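Local coordinates for protein putative fumarylpyruvate hydrolase (Burkholderia cenocepacia, PDB 4MAQ) that is a putative hydrolase of the fumarylacetoacetate hydrolase (FAH) family that forms a two-chain assembly of mainly beta-sheet subunits, at residues L85-E90 with L167-D172; S145-A150 with F232-G237; G74-P79 with V118-R123; W184-V189 with I205-P210; F31-V36 with D67-A72. All coordinates share one frame; numbering follows the deposited sequence.

In the fold
Contact 5 comes first along the chain. It closes the loop from 31-36 to 67-72, where the small two-strand sheet meets the mixed sheet, next to the second subunit. Contact 3 follows, from 74-79 to 118-123, and contact 1 opens inside it at 85-90 but ends at 167-172, so the two cross. Contact 2, from 145-150 to 232-237, crosses contact 1 and ends close to the C terminus. Contact 4, from 184-189 to 205-210, is nested in the loop of contact 2. Contacts 1, 2 and 3 tie the mixed sheet to the five-strand sheet. Contact 4 lays helix 186-196 on strand 204-206, and Phe206 reaches contacts 2, 3 and 5.

Contact 1: L85-E90 with L167-D172; sequences LHHEIE and LAVNGD
His87 and Ile89 on strand 85-90 meet Leu167 and Val169 on strand 164-169. The axes of 85-90 and 167-169 approach to 8.4 Å, with 149° between their directions, so they run roughly antiparallel. The first strand belongs to the mixed sheet and the second to the five-strand sheet, so this is packing between two sheets.

His87 carries the first half. Its ring carbon CG lies between the backbone N and the carbonyl carbon (chi1 56°), and the ring extends towards the second strand. Leu167 CD2 sits over one face of the ring, 3.7 Å from the centroid, in a CH-pi contact. It is displaced towards the ND1 side, 3.6 Å from His87 ND1. Leu167 CD1 reaches His87 CB at 3.9 Å. Val169 CG2 comes obliquely to the far end of the ring, 4.2 Å from His87 NE2.

Glu88 points away from 167-172; its side chain touches Asp119 and Thr121 of strand 111-122. Ile89 returns to the interface. Its CB lies 3.8 Å from Leu167 CB, and the two side chains run past each other in opposite directions. Leu167 thus lies across both residues of the first strand.

Beyond Val169 the chain reverses in a type I' turn over Asn170 and Gly171. Val169 and Asp172 exchange two backbone hydrogen bonds there.

No hydrogen bond joins the two segments. Gln175 OE1, on strand 172-178, accepts from both His87 ND1 and Ile89 N. The bond at ND1 gives the buried imidazole a polar partner and is consistent with a ring held so that one face meets the leucine methyl.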
# COMPACT_ATOMS: atom_id res chain seq x y z
N LEU B 85 -18.94 4.63 -7.05
CA LEU B 85 -17.62 5.28 -7.02
C LEU B 85 -17.79 6.68 -6.47
O LEU B 85 -18.55 7.46 -7.04
CB LEU B 85 -17.04 5.34 -8.42
CG LEU B 85 -15.63 5.89 -8.56
CD1 LEU B 85 -14.59 4.95 -7.96
CD2 LEU B 85 -15.37 6.07 -10.04
N HIS B 86 -17.10 7.01 -5.37
CA HIS B 86 -17.22 8.35 -4.81
C HIS B 86 -15.97 9.19 -5.01
O HIS B 86 -14.87 8.65 -5.09
CB HIS B 86 -17.58 8.28 -3.33
CG HIS B 86 -19.03 7.98 -3.11
ND1 HIS B 86 -19.74 8.47 -2.04
CD2 HIS B 86 -19.91 7.27 -3.86
CE1 HIS B 86 -20.99 8.04 -2.12
NE2 HIS B 86 -21.12 7.32 -3.22
N HIS B 87 -16.16 10.52 -5.03
CA HIS B 87 -15.06 11.48 -5.13
C HIS B 87 -14.86 12.22 -3.82
O HIS B 87 -15.83 12.55 -3.13
CB HIS B 87 -15.35 12.55 -6.21
CG HIS B 87 -16.65 13.29 -6.02
ND1 HIS B 87 -16.81 14.31 -5.09
CD2 HIS B 87 -17.86 13.16 -6.63
CE1 HIS B 87 -18.05 14.78 -5.16
NE2 HIS B 87 -18.71 14.08 -6.07
N GLU B 88 -13.60 12.51 -3.52
CA GLU B 88 -13.22 13.43 -2.45
C GLU B 88 -12.05 14.28 -2.92
O GLU B 88 -10.92 13.77 -3.06
CB GLU B 88 -12.83 12.68 -1.18
CG GLU B 88 -13.97 11.97 -0.49
CD GLU B 88 -13.48 11.01 0.54
OE1 GLU B 88 -12.70 11.43 1.41
OE2 GLU B 88 -13.86 9.83 0.48
N ILE B 89 -12.29 15.57 -3.16
CA ILE B 89 -11.22 16.50 -3.57
C ILE B 89 -10.27 16.77 -2.38
O ILE B 89 -10.73 17.01 -1.26
CB ILE B 89 -11.83 17.84 -4.07
CG1 ILE B 89 -10.76 18.79 -4.62
CG2 ILE B 89 -12.65 18.57 -3.00
CD1 ILE B 89 -10.29 18.33 -5.97
N GLU B 90 -8.95 16.77 -2.62
CA GLU B 90 -7.96 16.95 -1.53
C GLU B 90 -6.73 17.69 -2.00
O GLU B 90 -6.29 17.48 -3.12
CB GLU B 90 -7.55 15.59 -0.95
CG GLU B 90 -8.77 14.76 -0.62
CD GLU B 90 -8.60 13.68 0.41
OE1 GLU B 90 -7.58 13.62 1.12
OE2 GLU B 90 -9.57 12.92 0.52
N LEU B 167 -14.64 20.92 -6.21
CA LEU B 167 -14.79 19.89 -7.23
C LEU B 167 -16.19 20.03 -7.83
O LEU B 167 -17.16 20.26 -7.10
CB LEU B 167 -14.57 18.49 -6.63
CG LEU B 167 -14.78 17.27 -7.54
CD1 LEU B 167 -13.94 16.11 -7.05
CD2 LEU B 167 -16.24 16.84 -7.65
N ALA B 168 -16.28 19.91 -9.15
CA ALA B 168 -17.55 19.89 -9.87
C ALA B 168 -17.65 18.67 -10.75
O ALA B 168 -16.63 18.08 -11.15
CB ALA B 168 -17.67 21.16 -10.72
N VAL B 169 -18.89 18.28 -11.03
CA VAL B 169 -19.19 17.15 -11.90
C VAL B 169 -20.15 17.65 -12.97
O VAL B 169 -21.22 18.20 -12.66
CB VAL B 169 -19.85 15.99 -11.11
CG1 VAL B 169 -20.36 14.90 -12.04
CG2 VAL B 169 -18.88 15.41 -10.09
N ASN B 170 -19.75 17.48 -14.23
CA ASN B 170 -20.53 18.02 -15.34
C ASN B 170 -20.88 19.49 -15.13
O ASN B 170 -21.98 19.96 -15.46
CB ASN B 170 -21.76 17.14 -15.63
CG ASN B 170 -21.37 15.70 -15.82
OD1 ASN B 170 -20.31 15.42 -16.39
ND2 ASN B 170 -22.20 14.79 -15.34
N GLY B 171 -19.91 20.23 -14.58
CA GLY B 171 -20.05 21.68 -14.40
C GLY B 171 -20.84 22.07 -13.16
O GLY B 171 -20.99 23.26 -12.89
N ASP B 172 -21.33 21.10 -12.40
CA ASP B 172 -22.15 21.37 -11.22
C ASP B 172 -21.29 21.19 -9.96
O ASP B 172 -20.75 20.09 -9.73
CB ASP B 172 -23.33 20.39 -11.22
CG ASP B 172 -24.24 20.55 -10.05
OD1 ASP B 172 -24.88 21.61 -9.92
OD2 ASP B 172 -24.38 19.58 -9.28

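Contact 2: S145-A150 with F232-G237; sequences SGPVTA and FEFVVG
Thr149 CG2 rests 3.7 Å from Phe232 CB, and Pro147 CB lies 4.2 Å from Phe234 CE2. These two pairs make up the contact. Both are apolar, and all four residues are buried.

In the first pair the side chains cross at about a right angle. The threonine methyl also approaches the start of the ring, 4.1 Å from Phe232 CD2, and comes to it obliquely. In the second pair the proline ring likewise lies crosswise to the phenylalanine. Pro147 CG meets Phe234 CZ at 4.2 Å, so two neighbouring proline carbons follow two neighbouring ring atoms.

The two bonds of its hydroxyl probably hold the rotation of Thr149. With chi1 at 63°, OG1 falls between the backbone N and the carbonyl carbon, and CG2 is left to face Phe232. OG1 donates to Ala150 O at 2.9 Å, from a position tilted 41° out of the carbonyl plane. Thr149 OG1 also accepts from Val116 N on strand 111-122.

Further out, Val222 touches both phenylalanines, and Val76 touches Pro147 and Phe234. Pro147 has no backbone N-H to donate, but its carbonyl oxygen bonds to Val118 N and keeps this weakly bonded strand beside strand 111-122.

The contact therefore joins the mixed sheet to the five-strand sheet through carbon alone. The one polar side-chain group among the touching residues, the Thr149 hydroxyl, has both a donor and an acceptor role on its own side of the interface.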
# COMPACT_ATOMS: atom_id res chain seq x y z
N SER B 145 -7.04 4.88 -8.30
CA SER B 145 -7.84 5.40 -7.19
C SER B 145 -7.34 6.74 -6.64
O SER B 145 -7.96 7.29 -5.74
CB SER B 145 -7.91 4.36 -6.08
OG SER B 145 -6.62 4.06 -5.55
N GLY B 146 -6.23 7.25 -7.18
CA GLY B 146 -5.72 8.55 -6.72
C GLY B 146 -5.23 9.44 -7.85
O GLY B 146 -4.02 9.71 -7.96
N PRO B 147 -6.18 9.92 -8.69
CA PRO B 147 -5.74 10.90 -9.68
C PRO B 147 -5.16 12.16 -9.02
O PRO B 147 -5.74 12.66 -8.05
CB PRO B 147 -7.03 11.26 -10.47
CG PRO B 147 -8.08 10.35 -9.98
CD PRO B 147 -7.62 9.62 -8.78
N VAL B 148 -4.02 12.64 -9.52
CA VAL B 148 -3.34 13.82 -8.98
C VAL B 148 -2.91 14.71 -10.16
O VAL B 148 -2.49 14.20 -11.21
CB VAL B 148 -2.11 13.43 -8.09
CG1 VAL B 148 -1.39 14.65 -7.52
CG2 VAL B 148 -2.51 12.50 -6.95
N THR B 149 -2.96 16.03 -9.96
CA THR B 149 -2.44 16.97 -10.94
C THR B 149 -0.92 16.94 -10.99
O THR B 149 -0.25 16.41 -10.09
CB THR B 149 -2.87 18.41 -10.62
OG1 THR B 149 -2.31 18.81 -9.35
CG2 THR B 149 -4.40 18.53 -10.62
N ALA B 150 -0.36 17.59 -12.01
CA ALA B 150 1.04 17.93 -11.94
C ALA B 150 1.32 18.68 -10.62
O ALA B 150 0.47 19.45 -10.10
CB ALA B 150 1.41 18.77 -13.15
N PHE B 232 -7.92 20.90 -12.53
CA PHE B 232 -7.90 19.71 -13.36
C PHE B 232 -9.24 19.51 -14.04
O PHE B 232 -10.29 20.08 -13.63
CB PHE B 232 -7.54 18.44 -12.56
CG PHE B 232 -8.58 18.05 -11.55
CD1 PHE B 232 -9.69 17.30 -11.91
CD2 PHE B 232 -8.44 18.43 -10.21
CE1 PHE B 232 -10.66 16.94 -10.97
CE2 PHE B 232 -9.41 18.09 -9.26
CZ PHE B 232 -10.52 17.35 -9.65
N GLU B 233 -9.19 18.67 -15.08
CA GLU B 233 -10.38 18.24 -15.81
C GLU B 233 -10.11 16.83 -16.35
O GLU B 233 -9.10 16.63 -17.01
CB GLU B 233 -10.68 19.22 -16.95
CG GLU B 233 -11.86 18.82 -17.86
CD GLU B 233 -12.41 19.98 -18.68
OE1 GLU B 233 -12.17 21.17 -18.32
OE2 GLU B 233 -13.09 19.71 -19.70
N PHE B 234 -10.97 15.87 -16.03
CA PHE B 234 -10.84 14.51 -16.59
C PHE B 234 -12.21 13.90 -16.76
O PHE B 234 -13.21 14.42 -16.23
CB PHE B 234 -9.90 13.61 -15.75
CG PHE B 234 -10.38 13.27 -14.35
CD1 PHE B 234 -11.32 12.27 -14.13
CD2 PHE B 234 -9.82 13.90 -13.23
CE1 PHE B 234 -11.72 11.92 -12.83
CE2 PHE B 234 -10.21 13.55 -11.93
CZ PHE B 234 -11.17 12.57 -11.73
N VAL B 235 -12.27 12.82 -17.54
CA VAL B 235 -13.51 12.12 -17.79
C VAL B 235 -13.42 10.72 -17.18
O VAL B 235 -12.42 10.02 -17.34
CB VAL B 235 -13.80 12.05 -19.33
CG1 VAL B 235 -15.03 11.21 -19.63
CG2 VAL B 235 -13.98 13.46 -19.89
N VAL B 236 -14.46 10.32 -16.46
CA VAL B 236 -14.54 8.96 -15.90
C VAL B 236 -14.82 7.97 -17.03
O VAL B 236 -15.70 8.21 -17.88
CB VAL B 236 -15.64 8.89 -14.84
CG1 VAL B 236 -15.76 7.49 -14.27
CG2 VAL B 236 -15.33 9.87 -13.72
N GLY B 237 -14.06 6.88 -17.05
CA GLY B 237 -14.24 5.87 -18.08
C GLY B 237 -15.52 5.06 -17.95
O GLY B 237 -16.33 5.24 -17.01

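Contact 3: G74-P79 with V118-R123; sequences GTVAYP and VDLTRR
Pro79 lies alongside the aliphatic part of Arg122, and the two side chains run in opposite directions. Arg122 CB starts across the line to Pro79, not straight at it. CG follows, anti to the carbonyl carbon (chi1 -67°), and comes within 3.9 Å of Pro79 CG. CD is nearer still, 3.8 Å from Pro79 CG and 4.0 Å from Pro79 CB. The chain then bends at chi3 (-73°), and the guanidinium comes obliquely to Pro79 CB. At the tip, NH2 bonds to Trp138 O. NH1 bonds to Pro80 O and also to Ser196 O of the second subunit. The carbon part thus packs on proline while the charged end collects carbonyl oxygens.

Further back, Val76 CG1 meets Leu120 CD1 at 3.9 Å, and Pro147 touches both residues.

Arg122 ends strand 111-122 and stands at the N-cap position of helix 123-132. Strand 75-76 is an outermost strand of the five-strand sheet within this chain. Residues 76-79 and 120-122 run in nearly the same direction, 18° apart. Their side chains pack an edge strand and the loop after it on the mixed sheet, consistent with the beta-sandwich-like core of the FAH fold.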
# COMPACT_ATOMS: atom_id res chain seq x y z
N GLY B 74 -7.25 13.50 -18.96
CA GLY B 74 -7.60 12.42 -19.85
C GLY B 74 -8.78 11.64 -19.32
O GLY B 74 -9.79 12.22 -18.92
N THR B 75 -8.63 10.32 -19.32
CA THR B 75 -9.65 9.40 -18.82
C THR B 75 -9.13 8.77 -17.53
O THR B 75 -7.92 8.40 -17.45
CB THR B 75 -9.97 8.29 -19.86
OG1 THR B 75 -10.49 8.91 -21.05
CG2 THR B 75 -11.01 7.28 -19.34
N VAL B 76 -10.01 8.62 -16.55
CA VAL B 76 -9.67 7.91 -15.33
C VAL B 76 -10.61 6.71 -15.33
O VAL B 76 -11.83 6.87 -15.33
CB VAL B 76 -9.83 8.78 -14.06
CG1 VAL B 76 -9.74 7.92 -12.80
CG2 VAL B 76 -8.79 9.90 -14.03
N ALA B 77 -10.06 5.50 -15.31
CA ALA B 77 -10.89 4.31 -15.47
C ALA B 77 -11.91 4.14 -14.34
O ALA B 77 -11.62 4.41 -13.17
CB ALA B 77 -10.02 3.07 -15.57
N TYR B 78 -13.10 3.66 -14.68
CA TYR B 78 -14.08 3.26 -13.68
C TYR B 78 -13.73 1.82 -13.26
O TYR B 78 -13.63 0.94 -14.13
CB TYR B 78 -15.49 3.34 -14.29
CG TYR B 78 -16.63 3.23 -13.30
CD1 TYR B 78 -17.08 1.99 -12.86
CD2 TYR B 78 -17.27 4.39 -12.82
CE1 TYR B 78 -18.12 1.90 -11.95
CE2 TYR B 78 -18.30 4.30 -11.90
CZ TYR B 78 -18.73 3.04 -11.48
OH TYR B 78 -19.76 2.90 -10.56
N PRO B 79 -13.49 1.57 -11.96
CA PRO B 79 -12.95 0.28 -11.53
C PRO B 79 -14.02 -0.83 -11.56
O PRO B 79 -15.21 -0.53 -11.57
CB PRO B 79 -12.51 0.57 -10.07
CG PRO B 79 -13.51 1.58 -9.61
CD PRO B 79 -13.74 2.47 -10.82
N VAL B 118 -7.81 13.59 -6.21
CA VAL B 118 -9.14 13.07 -5.85
C VAL B 118 -8.92 11.70 -5.23
O VAL B 118 -8.35 10.80 -5.85
CB VAL B 118 -10.07 12.97 -7.08
CG1 VAL B 118 -11.47 12.55 -6.63
CG2 VAL B 118 -10.11 14.29 -7.84
N ASP B 119 -9.34 11.55 -3.98
CA ASP B 119 -9.41 10.24 -3.34
C ASP B 119 -10.68 9.59 -3.89
O ASP B 119 -11.79 10.03 -3.60
CB ASP B 119 -9.45 10.43 -1.82
CG ASP B 119 -9.74 9.14 -1.05
OD1 ASP B 119 -9.61 8.05 -1.62
OD2 ASP B 119 -10.11 9.24 0.14
N LEU B 120 -10.51 8.59 -4.75
CA LEU B 120 -11.65 7.81 -5.24
C LEU B 120 -11.89 6.59 -4.37
O LEU B 120 -10.93 5.94 -3.95
CB LEU B 120 -11.43 7.40 -6.70
CG LEU B 120 -11.34 8.56 -7.70
CD1 LEU B 120 -10.97 8.05 -9.08
CD2 LEU B 120 -12.68 9.29 -7.77
N THR B 121 -13.16 6.26 -4.16
CA THR B 121 -13.55 5.17 -3.27
C THR B 121 -14.59 4.28 -3.90
O THR B 121 -15.57 4.77 -4.47
CB THR B 121 -14.19 5.72 -1.98
OG1 THR B 121 -13.34 6.71 -1.43
CG2 THR B 121 -14.41 4.61 -0.93
N ARG B 122 -14.41 2.97 -3.77
CA ARG B 122 -15.50 2.02 -4.09
C ARG B 122 -16.34 1.97 -2.82
O ARG B 122 -16.04 1.20 -1.90
CB ARG B 122 -14.93 0.67 -4.53
CG ARG B 122 -14.19 0.79 -5.86
CD ARG B 122 -13.82 -0.58 -6.45
NE ARG B 122 -12.72 -1.25 -5.76
CZ ARG B 122 -12.06 -2.30 -6.24
NH1 ARG B 122 -12.29 -2.77 -7.47
NH2 ARG B 122 -11.09 -2.85 -5.49
N ARG B 123 -17.34 2.84 -2.74
CA ARG B 123 -18.05 3.14 -1.48
C ARG B 123 -18.90 1.96 -1.02
O ARG B 123 -19.06 1.74 0.17
CB ARG B 123 -18.88 4.41 -1.64

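Contact 4: W184-V189 with I205-P210; sequences WPVPDV and IFTGTP
Val189 and Ile205 each place a methyl branch anti to the backbone N: CG1 in Val189 (chi1 174°) and CG2 in Ile205. These two methyls meet at 3.8 Å. The side chains slide past each other in opposite directions, so the contact is made by one branch methyl of each. Thr207 has chi1 at 58°, which places OG1 in a hydrogen bond with Leu91 O on strand 85-95 and leaves CG2 facing the helix. Thr207 CG2 meets Val186 CG2 at 4.1 Å, and here the side chains cross at a slant.

The pairing sets the first turn of helix 186-196 on strand 204-206 of the mixed sheet. Within that sheet strand 204-206 runs parallel to 36-39 and antiparallel to 85-95. Val186 and Val189 are three residues apart, about one turn. Val189 points at the strand, while Val186 starts across it and reaches Thr207 with CG2.

Pro185 stands at the N-cap of the helix. Its carbonyl oxygen accepts from Val189 N at 3.0 Å and, weakly, from Asp188 N. The first of these bonds closes the turn that carries Val186 and Val189.

Phe206 lies between Ile205 and Thr207 and points the other way, towards Val36 and Cys38. The strand ends at Phe206; in the loop that follows, Gly208 N bonds to Glu90 OE1. Thr209 OG1 is hydrogen-bonded to Ile89 O and to Gln175 NE2.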
# COMPACT_ATOMS: atom_id res chain seq x y z
N TRP B 184 -6.67 19.11 11.49
CA TRP B 184 -5.24 19.09 11.72
C TRP B 184 -4.54 19.71 10.52
O TRP B 184 -4.67 19.18 9.43
CB TRP B 184 -4.76 17.65 11.93
CG TRP B 184 -5.22 17.08 13.25
CD1 TRP B 184 -6.25 16.18 13.46
CD2 TRP B 184 -4.68 17.38 14.54
NE1 TRP B 184 -6.36 15.91 14.81
CE2 TRP B 184 -5.41 16.62 15.49
CE3 TRP B 184 -3.63 18.21 14.99
CZ2 TRP B 184 -5.13 16.67 16.87
CZ3 TRP B 184 -3.35 18.26 16.35
CH2 TRP B 184 -4.10 17.49 17.27
N PRO B 185 -3.80 20.80 10.72
CA PRO B 185 -3.08 21.39 9.60
C PRO B 185 -1.97 20.50 9.08
O PRO B 185 -1.57 19.52 9.73
CB PRO B 185 -2.49 22.69 10.16
CG PRO B 185 -2.67 22.65 11.63
CD PRO B 185 -3.63 21.55 11.99
N VAL B 186 -1.45 20.86 7.92
CA VAL B 186 -0.46 20.05 7.24
C VAL B 186 0.76 19.70 8.12
O VAL B 186 1.15 18.54 8.15
CB VAL B 186 -0.05 20.72 5.90
CG1 VAL B 186 1.19 20.07 5.30
CG2 VAL B 186 -1.22 20.68 4.93
N PRO B 187 1.33 20.68 8.88
CA PRO B 187 2.51 20.31 9.69
C PRO B 187 2.19 19.22 10.73
O PRO B 187 3.04 18.36 11.00
CB PRO B 187 2.89 21.62 10.42
CG PRO B 187 2.32 22.71 9.58
CD PRO B 187 1.08 22.14 8.92
N ASP B 188 0.98 19.24 11.29
CA ASP B 188 0.59 18.22 12.26
C ASP B 188 0.29 16.89 11.60
O ASP B 188 0.62 15.85 12.15
CB ASP B 188 -0.62 18.65 13.08
CG ASP B 188 -0.32 19.83 13.94
OD1 ASP B 188 0.48 19.67 14.86
OD2 ASP B 188 -0.86 20.89 13.67
N VAL B 189 -0.30 16.91 10.41
CA VAL B 189 -0.53 15.68 9.68
C VAL B 189 0.81 14.99 9.38
O VAL B 189 0.96 13.78 9.59
CB VAL B 189 -1.34 15.94 8.40
CG1 VAL B 189 -1.44 14.66 7.59
CG2 VAL B 189 -2.74 16.38 8.79
N ILE B 205 0.90 12.86 0.66
CA ILE B 205 -0.12 12.85 1.69
C ILE B 205 -1.36 13.57 1.19
O ILE B 205 -1.30 14.75 0.80
CB ILE B 205 0.37 13.52 2.99
CG1 ILE B 205 1.69 12.89 3.49
CG2 ILE B 205 -0.72 13.45 4.06
CD1 ILE B 205 2.31 13.67 4.66
N PHE B 206 -2.47 12.84 1.17
CA PHE B 206 -3.78 13.41 0.86
C PHE B 206 -4.34 13.90 2.20
O PHE B 206 -4.46 13.13 3.14
CB PHE B 206 -4.70 12.33 0.31
CG PHE B 206 -4.52 12.01 -1.15
CD1 PHE B 206 -3.32 11.49 -1.62
CD2 PHE B 206 -5.57 12.17 -2.02
CE1 PHE B 206 -3.17 11.14 -2.96
CE2 PHE B 206 -5.44 11.83 -3.37
CZ PHE B 206 -4.23 11.31 -3.84
N THR B 207 -4.64 15.19 2.27
CA THR B 207 -4.84 15.89 3.55
C THR B 207 -6.30 16.07 3.98
O THR B 207 -6.58 16.79 4.96
CB THR B 207 -4.13 17.28 3.57
OG1 THR B 207 -4.62 18.11 2.49
CG2 THR B 207 -2.64 17.11 3.42
N GLY B 208 -7.23 15.42 3.28
CA GLY B 208 -8.63 15.43 3.68
C GLY B 208 -9.48 16.19 2.70
O GLY B 208 -8.99 16.78 1.73
N THR B 209 -10.78 16.19 2.93
CA THR B 209 -11.73 16.70 1.96
C THR B 209 -12.84 17.49 2.64
O THR B 209 -13.26 17.12 3.73
CB THR B 209 -12.33 15.51 1.15
OG1 THR B 209 -12.95 15.99 -0.05
CG2 THR B 209 -13.36 14.72 1.95
N PRO B 210 -13.31 18.57 2.00
CA PRO B 210 -14.46 19.28 2.57
C PRO B 210 -15.75 18.48 2.32
O PRO B 210 -15.71 17.38 1.78
CB PRO B 210 -14.49 20.59 1.77
CG PRO B 210 -13.88 20.24 0.46
CD PRO B 210 -12.82 19.22 0.77

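Contact 5: F31-V36 with D67-A72; sequences FPVRRV and DAIVPA
Val36 and Ile69 reach towards each other tip to tip. Val36 brings both methyls to the end of the isoleucine chain. Its CG2 lies 3.7 Å from Ile69 CG1 and 3.8 Å from Ile69 CD1. Its CG1 touches Ile69 CD1 at 4.0 Å. The terminal methyl of Ile69 is thus met by both branches of the valine. Ile69 CG1 is anti to its own carbonyl carbon (chi1 -56°), and a second bend at chi2 (-55°) folds CD1 against Val36. Val33 adds a looser touch, with its CG1 4.4 Å from Ile69 CG1.

Ile69 therefore packs against residues on both sides of the short bend at Arg34 and Arg35. Val33 follows strand 30-32 of a small two-strand sheet, and Val36 begins strand 36-39 of the mixed sheet. Ile69 begins the weakly bonded strand 69-71, which runs parallel to 146-153 in that same mixed sheet. Leu204 touches both Val33 and Ile69, and so does Val22.

The bend itself points to the subunit interface. The guanidinium groups of Arg34 and Arg35 lie one over the other with an offset, Arg35 NE 3.3 Å above the Arg34 plane and toward its rim. Asp67 of the second subunit forms salt bridges to both, OD2 with Arg34 NH2 and OD1 with Arg35 NE, which probably offsets the closeness of two positive groups. In return, Arg34 NH1 and Arg35 NE of the second subunit pair with Asp67 of this chain, so the bridges between the subunits are reciprocal.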
# COMPACT_ATOMS: atom_id res chain seq x y z
N PHE B 31 8.24 13.52 -10.24
CA PHE B 31 8.31 13.26 -8.82
C PHE B 31 8.04 11.76 -8.58
O PHE B 31 6.94 11.30 -8.81
CB PHE B 31 7.28 14.12 -8.08
CG PHE B 31 7.33 13.96 -6.58
CD1 PHE B 31 6.59 12.97 -5.93
CD2 PHE B 31 8.14 14.82 -5.82
CE1 PHE B 31 6.66 12.82 -4.55
CE2 PHE B 31 8.22 14.67 -4.44
CZ PHE B 31 7.47 13.68 -3.81
N PRO B 32 9.07 11.01 -8.13
CA PRO B 32 8.92 9.57 -7.92
C PRO B 32 8.14 9.29 -6.63
O PRO B 32 8.49 9.83 -5.58
CB PRO B 32 10.38 9.08 -7.83
CG PRO B 32 11.09 10.23 -7.19
CD PRO B 32 10.40 11.49 -7.69
N VAL B 33 7.10 8.48 -6.72
CA VAL B 33 6.22 8.23 -5.58
C VAL B 33 6.72 7.04 -4.78
O VAL B 33 7.00 5.97 -5.35
CB VAL B 33 4.76 7.99 -6.04
CG1 VAL B 33 3.84 7.75 -4.82
CG2 VAL B 33 4.23 9.18 -6.83
N ARG B 34 6.76 7.23 -3.45
CA ARG B 34 7.24 6.22 -2.52
C ARG B 34 6.00 5.54 -1.89
O ARG B 34 5.57 4.49 -2.38
CB ARG B 34 8.23 6.87 -1.52
CG ARG B 34 9.18 5.90 -0.82
CD ARG B 34 8.54 4.97 0.20
NE ARG B 34 8.04 5.71 1.36
CZ ARG B 34 8.15 5.34 2.63
NH1 ARG B 34 7.67 6.12 3.60
NH2 ARG B 34 8.80 4.19 2.95
N ARG B 35 5.41 6.16 -0.87
CA ARG B 35 4.12 5.70 -0.33
C ARG B 35 3.09 6.83 -0.41
O ARG B 35 3.46 7.99 -0.63
CB ARG B 35 4.25 5.21 1.11
CG ARG B 35 4.98 3.89 1.27
CD ARG B 35 5.01 3.46 2.73
NE ARG B 35 6.02 2.43 2.96
CZ ARG B 35 6.47 2.07 4.15
NH1 ARG B 35 5.90 2.55 5.27
NH2 ARG B 35 7.52 1.24 4.21
N VAL B 36 1.81 6.47 -0.25
CA VAL B 36 0.72 7.44 -0.30
C VAL B 36 -0.12 7.30 0.97
O VAL B 36 -0.69 6.23 1.20
CB VAL B 36 -0.17 7.22 -1.54
CG1 VAL B 36 -1.30 8.26 -1.58
CG2 VAL B 36 0.66 7.28 -2.81
N ASP B 67 1.40 3.16 -7.31
CA ASP B 67 0.98 3.15 -8.70
C ASP B 67 -0.52 3.35 -8.90
O ASP B 67 -0.98 3.30 -10.04
CB ASP B 67 1.51 1.92 -9.44
CG ASP B 67 0.81 0.65 -9.00
OD1 ASP B 67 0.70 0.41 -7.78
OD2 ASP B 67 0.39 -0.11 -9.89
N ALA B 68 -1.27 3.62 -7.83
CA ALA B 68 -2.65 4.09 -7.96
C ALA B 68 -2.71 5.58 -8.26
O ALA B 68 -3.78 6.11 -8.55
CB ALA B 68 -3.40 3.82 -6.67
N ILE B 69 -1.56 6.25 -8.16
CA ILE B 69 -1.47 7.68 -8.47
C ILE B 69 -1.34 7.81 -9.98
O ILE B 69 -0.35 7.33 -10.57
CB ILE B 69 -0.27 8.34 -7.75
CG1 ILE B 69 -0.36 8.11 -6.23
CG2 ILE B 69 -0.17 9.81 -8.13
CD1 ILE B 69 -1.67 8.56 -5.58
N VAL B 70 -2.36 8.40 -10.59
CA VAL B 70 -2.46 8.53 -12.03
C VAL B 70 -2.75 10.00 -12.36
O VAL B 70 -3.10 10.78 -11.48
CB VAL B 70 -3.60 7.63 -12.58
CG1 VAL B 70 -3.31 6.16 -12.28
CG2 VAL B 70 -4.98 8.07 -12.09
N PRO B 71 -2.60 10.38 -13.64
CA PRO B 71 -2.89 11.77 -13.97
C PRO B 71 -4.35 12.14 -13.80
O PRO B 71 -5.26 11.37 -14.17
CB PRO B 71 -2.49 11.87 -15.46
CG PRO B 71 -1.51 10.74 -15.64
CD PRO B 71 -2.04 9.64 -14.78
N ALA B 72 -4.59 13.30 -13.22
CA ALA B 72 -5.94 13.86 -13.10
C ALA B 72 -6.27 14.60 -14.40
O ALA B 72 -6.53 15.81 -14.41
CB ALA B 72 -6.03 14.79 -11.90